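Local coordinates for T-box transcription factor TBX21 (Mus musculus, PDB 5T1J), which binds DNA sequence-specifically through its T-box domain and directs naive T helper precursors into the Th1 lineage by activating Th1 genes and repressing Th2 and Th17 programmes, at residues F49-Y60 / G106-V114. Residues are numbered along the deposited sequence; the frame is centred on the assembly and turned at random.
Sequences FTVAGLEPTSHY and GAHWMRQEV
Trp109 of the short helix 106-111 touches Val51 and Leu54 with its CB and Tyr60 with its indole. Trp109 CB meets two aliphatic side chains, Leu54 CD2 at 3.8 Å and Val51 CG1 at 3.9 Å. Its CG stands anti to the carbonyl carbon (chi1 -71°), which carries the indole toward strand 59-70. Trp109 CD1 then meets CD2 of the Tyr60 ring at 4.0 Å. Next round the ring, Trp109 NE1 donates to the backbone O of Tyr60 at 3.2 Å. The N-H points almost straight at that oxygen (164°), which lies in the indole plane; seen from the carbonyl, the donor sits well above the C=O plane. CE2 follows, and Trp109 CZ2 is still 4.1 Å from Tyr60 O. Outside the two segments, the ring of His99 and the side chain of Met62 also pack on Trp109.

This is the T-box DNA-binding domain, a p53-like fold built on beta sheets. Here a helix directly follows strand 96-105 and packs against the loop that joins strands 48-51 and 59-70. The nearest atoms of this contact and of the bound DNA are about 11 Å apart.

At the start of the helix, Gly106 N donates to Ser58 O at 3.0 Å. The CA of Gly106 fits against the edge of the Tyr60 ring, near its plane. Leu54 and Met110 run past each other in opposite directions, with Met110 CG and SD alongside Leu54 CG and CD1. Beyond the helix the chain joins a second, three-stranded sheet at Val114. Phe49 and Val114 form an antiparallel hydrogen-bonded pair, in which Phe49 N donates to Val114 O at 3.3 Å. Phe49 also packs on Val16 and Leu18 of the neighbouring strand 16-18.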
loop_
_atom_site.group_PDB
_atom_site.type_symbol
_atom_site.label_atom_id
_atom_site.label_comp_id
_atom_site.label_asym_id
_atom_site.label_seq_id
_atom_site.Cartn_x
_atom_site.Cartn_y
_atom_site.Cartn_z
ATOM N N PHE A 49 11.798 0.696 14.284
ATOM C CA PHE A 49 12.680 -0.324 14.820
ATOM C C PHE A 49 13.861 -0.783 13.960
ATOM O O PHE A 49 14.439 -0.008 13.200
ATOM C CB PHE A 49 11.831 -1.528 15.242
ATOM C CG PHE A 49 10.771 -1.933 14.252
ATOM C CD1 PHE A 49 11.093 -2.287 12.947
ATOM C CD2 PHE A 49 9.430 -2.025 14.670
ATOM C CE1 PHE A 49 10.101 -2.677 12.076
ATOM C CE2 PHE A 49 8.427 -2.426 13.792
ATOM C CZ PHE A 49 8.767 -2.749 12.500
ATOM N N THR A 50 14.247 -2.037 14.161
ATOM C CA THR A 50 15.492 -2.577 13.648
ATOM C C THR A 50 15.285 -3.969 13.081
ATOM O O THR A 50 14.496 -4.765 13.612
ATOM C CB THR A 50 16.578 -2.565 14.744
ATOM O OG1 THR A 50 16.955 -1.203 14.979
ATOM C CG2 THR A 50 17.822 -3.324 14.329
ATOM N N VAL A 51 16.005 -4.243 11.990
ATOM C CA VAL A 51 15.791 -5.442 11.198
ATOM C C VAL A 51 17.101 -6.156 10.896
ATOM O O VAL A 51 18.144 -5.522 10.712
ATOM C CB VAL A 51 15.057 -5.081 9.896
ATOM C CG1 VAL A 51 15.791 -3.958 9.176
ATOM C CG2 VAL A 51 14.864 -6.300 9.016
ATOM N N ALA A 52 17.032 -7.485 10.887
ATOM C CA ALA A 52 18.161 -8.337 10.542
ATOM C C ALA A 52 17.671 -9.669 9.978
ATOM O O ALA A 52 16.472 -9.982 10.029
ATOM C CB ALA A 52 19.054 -8.566 11.762
ATOM N N GLY A 53 18.600 -10.427 9.401
ATOM C CA GLY A 53 18.308 -11.742 8.861
ATOM C C GLY A 53 18.075 -11.695 7.364
ATOM O O GLY A 53 17.602 -12.659 6.753
ATOM N N LEU A 54 18.396 -10.550 6.774
ATOM C CA LEU A 54 18.193 -10.360 5.350
ATOM C C LEU A 54 19.559 -10.364 4.604
ATOM O O LEU A 54 20.615 -10.216 5.237
ATOM C CB LEU A 54 17.355 -9.082 5.154
ATOM C CG LEU A 54 17.883 -7.739 5.661
ATOM C CD1 LEU A 54 18.962 -7.299 4.675
ATOM C CD2 LEU A 54 16.804 -6.661 5.839
ATOM N N GLU A 55 19.538 -10.529 3.276
ATOM C CA GLU A 55 20.761 -10.473 2.444
ATOM C C GLU A 55 20.935 -9.138 1.695
ATOM O O GLU A 55 19.969 -8.577 1.184
ATOM C CB GLU A 55 20.807 -11.661 1.466
ATOM C CG GLU A 55 19.488 -12.392 1.265
ATOM C CD GLU A 55 19.692 -13.822 0.795
ATOM O OE1 GLU A 55 20.861 -14.260 0.672
ATOM O OE2 GLU A 55 18.680 -14.518 0.567
ATOM N N PRO A 56 22.189 -8.650 1.608
ATOM C CA PRO A 56 22.533 -7.271 1.232
ATOM C C PRO A 56 22.114 -6.853 -0.164
ATOM O O PRO A 56 21.566 -5.767 -0.331
ATOM C CB PRO A 56 24.066 -7.247 1.319
ATOM C CG PRO A 56 24.450 -8.453 2.088
ATOM C CD PRO A 56 23.400 -9.470 1.798
ATOM N N THR A 57 22.374 -7.709 -1.149
ATOM C CA THR A 57 22.132 -7.367 -2.544
ATOM C C THR A 57 20.835 -7.988 -3.064
ATOM O O THR A 57 20.519 -7.890 -4.250
ATOM C CB THR A 57 23.312 -7.814 -3.403
ATOM O OG1 THR A 57 23.460 -9.235 -3.309
ATOM C CG2 THR A 57 24.584 -7.096 -2.975
ATOM N N SER A 58 20.104 -8.641 -2.163
ATOM C CA SER A 58 18.671 -8.862 -2.321
ATOM C C SER A 58 17.962 -7.556 -1.942
ATOM O O SER A 58 18.585 -6.670 -1.368
ATOM C CB SER A 58 18.200 -10.027 -1.447
ATOM O OG SER A 58 19.090 -11.126 -1.557
ATOM N N HIS A 59 16.680 -7.412 -2.256
ATOM C CA HIS A 59 15.939 -6.271 -1.719
ATOM C C HIS A 59 14.467 -6.587 -1.441
ATOM O O HIS A 59 13.927 -7.576 -1.946
ATOM C CB HIS A 59 16.048 -5.050 -2.644
ATOM C CG HIS A 59 15.828 -5.345 -4.099
ATOM N ND1 HIS A 59 16.814 -5.171 -5.044
ATOM C CD2 HIS A 59 14.736 -5.787 -4.769
ATOM C CE1 HIS A 59 16.343 -5.497 -6.234
ATOM N NE2 HIS A 59 15.085 -5.873 -6.096
ATOM N N TYR A 60 13.825 -5.741 -0.626
ATOM C CA TYR A 60 12.587 -6.146 0.060
ATOM C C TYR A 60 11.535 -5.022 0.244
ATOM O O TYR A 60 11.876 -3.835 0.244
ATOM C CB TYR A 60 12.948 -6.706 1.430
ATOM C CG TYR A 60 14.203 -7.579 1.535
ATOM C CD1 TYR A 60 14.111 -8.958 1.595
ATOM C CD2 TYR A 60 15.466 -7.013 1.663
ATOM C CE1 TYR A 60 15.228 -9.752 1.737
ATOM C CE2 TYR A 60 16.594 -7.805 1.795
ATOM C CZ TYR A 60 16.468 -9.173 1.834
ATOM O OH TYR A 60 17.592 -9.957 1.969
ATOM N N GLY A 106 18.527 -4.666 0.807
ATOM C CA GLY A 106 18.585 -5.248 2.127
ATOM C C GLY A 106 19.518 -4.490 3.036
ATOM O O GLY A 106 19.172 -4.187 4.177
ATOM N N ALA A 107 20.689 -4.141 2.518
ATOM C CA ALA A 107 21.642 -3.384 3.308
ATOM C C ALA A 107 21.029 -2.055 3.740
ATOM O O ALA A 107 21.234 -1.620 4.878
ATOM C CB ALA A 107 22.912 -3.151 2.528
ATOM N N HIS A 108 20.248 -1.431 2.859
ATOM C CA HIS A 108 19.577 -0.181 3.213
ATOM C C HIS A 108 18.561 -0.354 4.328
ATOM O O HIS A 108 18.311 0.569 5.106
ATOM C CB HIS A 108 18.903 0.441 2.006
ATOM C CG HIS A 108 18.234 1.752 2.279
ATOM N ND1 HIS A 108 18.836 2.961 2.009
ATOM C CD2 HIS A 108 16.990 2.044 2.731
ATOM C CE1 HIS A 108 18.007 3.942 2.320
ATOM N NE2 HIS A 108 16.879 3.413 2.756
ATOM N N TRP A 109 17.969 -1.528 4.443
ATOM C CA TRP A 109 17.148 -1.721 5.613
ATOM C C TRP A 109 18.062 -1.821 6.823
ATOM O O TRP A 109 17.945 -1.017 7.741
ATOM C CB TRP A 109 16.230 -2.922 5.458
ATOM C CG TRP A 109 15.130 -2.668 4.461
ATOM C CD1 TRP A 109 14.641 -3.552 3.553
ATOM C CD2 TRP A 109 14.405 -1.437 4.249
ATOM N NE1 TRP A 109 13.643 -2.967 2.809
ATOM C CE2 TRP A 109 13.483 -1.669 3.215
ATOM C CE3 TRP A 109 14.439 -0.168 4.842
ATOM C CZ2 TRP A 109 12.609 -0.684 2.758
ATOM C CZ3 TRP A 109 13.574 0.804 4.392
ATOM C CH2 TRP A 109 12.671 0.544 3.362
ATOM N N MET A 110 18.979 -2.782 6.815
ATOM C CA MET A 110 19.891 -2.960 7.935
ATOM C C MET A 110 20.762 -1.732 8.270
ATOM O O MET A 110 21.184 -1.595 9.438
ATOM C CB MET A 110 20.758 -4.172 7.656
ATOM C CG MET A 110 19.923 -5.380 7.377
ATOM S SD MET A 110 20.919 -6.855 7.301
ATOM C CE MET A 110 22.182 -6.365 6.119
ATOM N N ARG A 111 20.997 -0.859 7.274
ATOM C CA ARG A 111 21.544 0.493 7.499
ATOM C C ARG A 111 21.494 1.072 8.897
ATOM O O ARG A 111 22.450 1.093 9.677
ATOM C CB ARG A 111 20.746 1.503 6.665
ATOM C CG ARG A 111 21.074 1.857 5.229
ATOM C CD ARG A 111 20.520 3.287 5.057
ATOM N NE ARG A 111 19.050 3.178 5.044
ATOM C CZ ARG A 111 18.189 4.011 5.643
ATOM N NH1 ARG A 111 18.635 5.040 6.353
ATOM N NH2 ARG A 111 16.871 3.795 5.569
ATOM N N GLN A 112 20.290 1.564 9.127
ATOM C CA GLN A 112 19.936 2.492 10.149
ATOM C C GLN A 112 18.474 2.341 10.468
ATOM O O GLN A 112 17.805 1.387 10.058
ATOM C CB GLN A 112 20.160 3.919 9.659
ATOM C CG GLN A 112 21.563 4.447 9.692
ATOM C CD GLN A 112 21.567 5.949 9.545
ATOM O OE1 GLN A 112 21.569 6.482 8.427
ATOM N NE2 GLN A 112 21.526 6.649 10.679
ATOM N N GLU A 113 18.048 3.276 11.305
ATOM C CA GLU A 113 16.698 3.825 11.334
ATOM C C GLU A 113 15.699 3.339 10.254
ATOM O O GLU A 113 15.780 3.781 9.095
ATOM C CB GLU A 113 16.841 5.352 11.174
ATOM C CG GLU A 113 17.771 6.066 12.193
ATOM C CD GLU A 113 17.710 7.592 12.078
ATOM O OE1 GLU A 113 17.329 8.098 11.000
ATOM O OE2 GLU A 113 18.045 8.289 13.057
ATOM N N VAL A 114 14.786 2.428 10.595
ATOM C CA VAL A 114 13.576 2.306 9.769
ATOM C C VAL A 114 12.401 2.841 10.621
ATOM O O VAL A 114 11.652 2.115 11.310
ATOM C CB VAL A 114 13.321 0.866 9.251
ATOM C CG1 VAL A 114 14.249 0.564 8.132
ATOM C CG2 VAL A 114 13.524 -0.140 10.355
#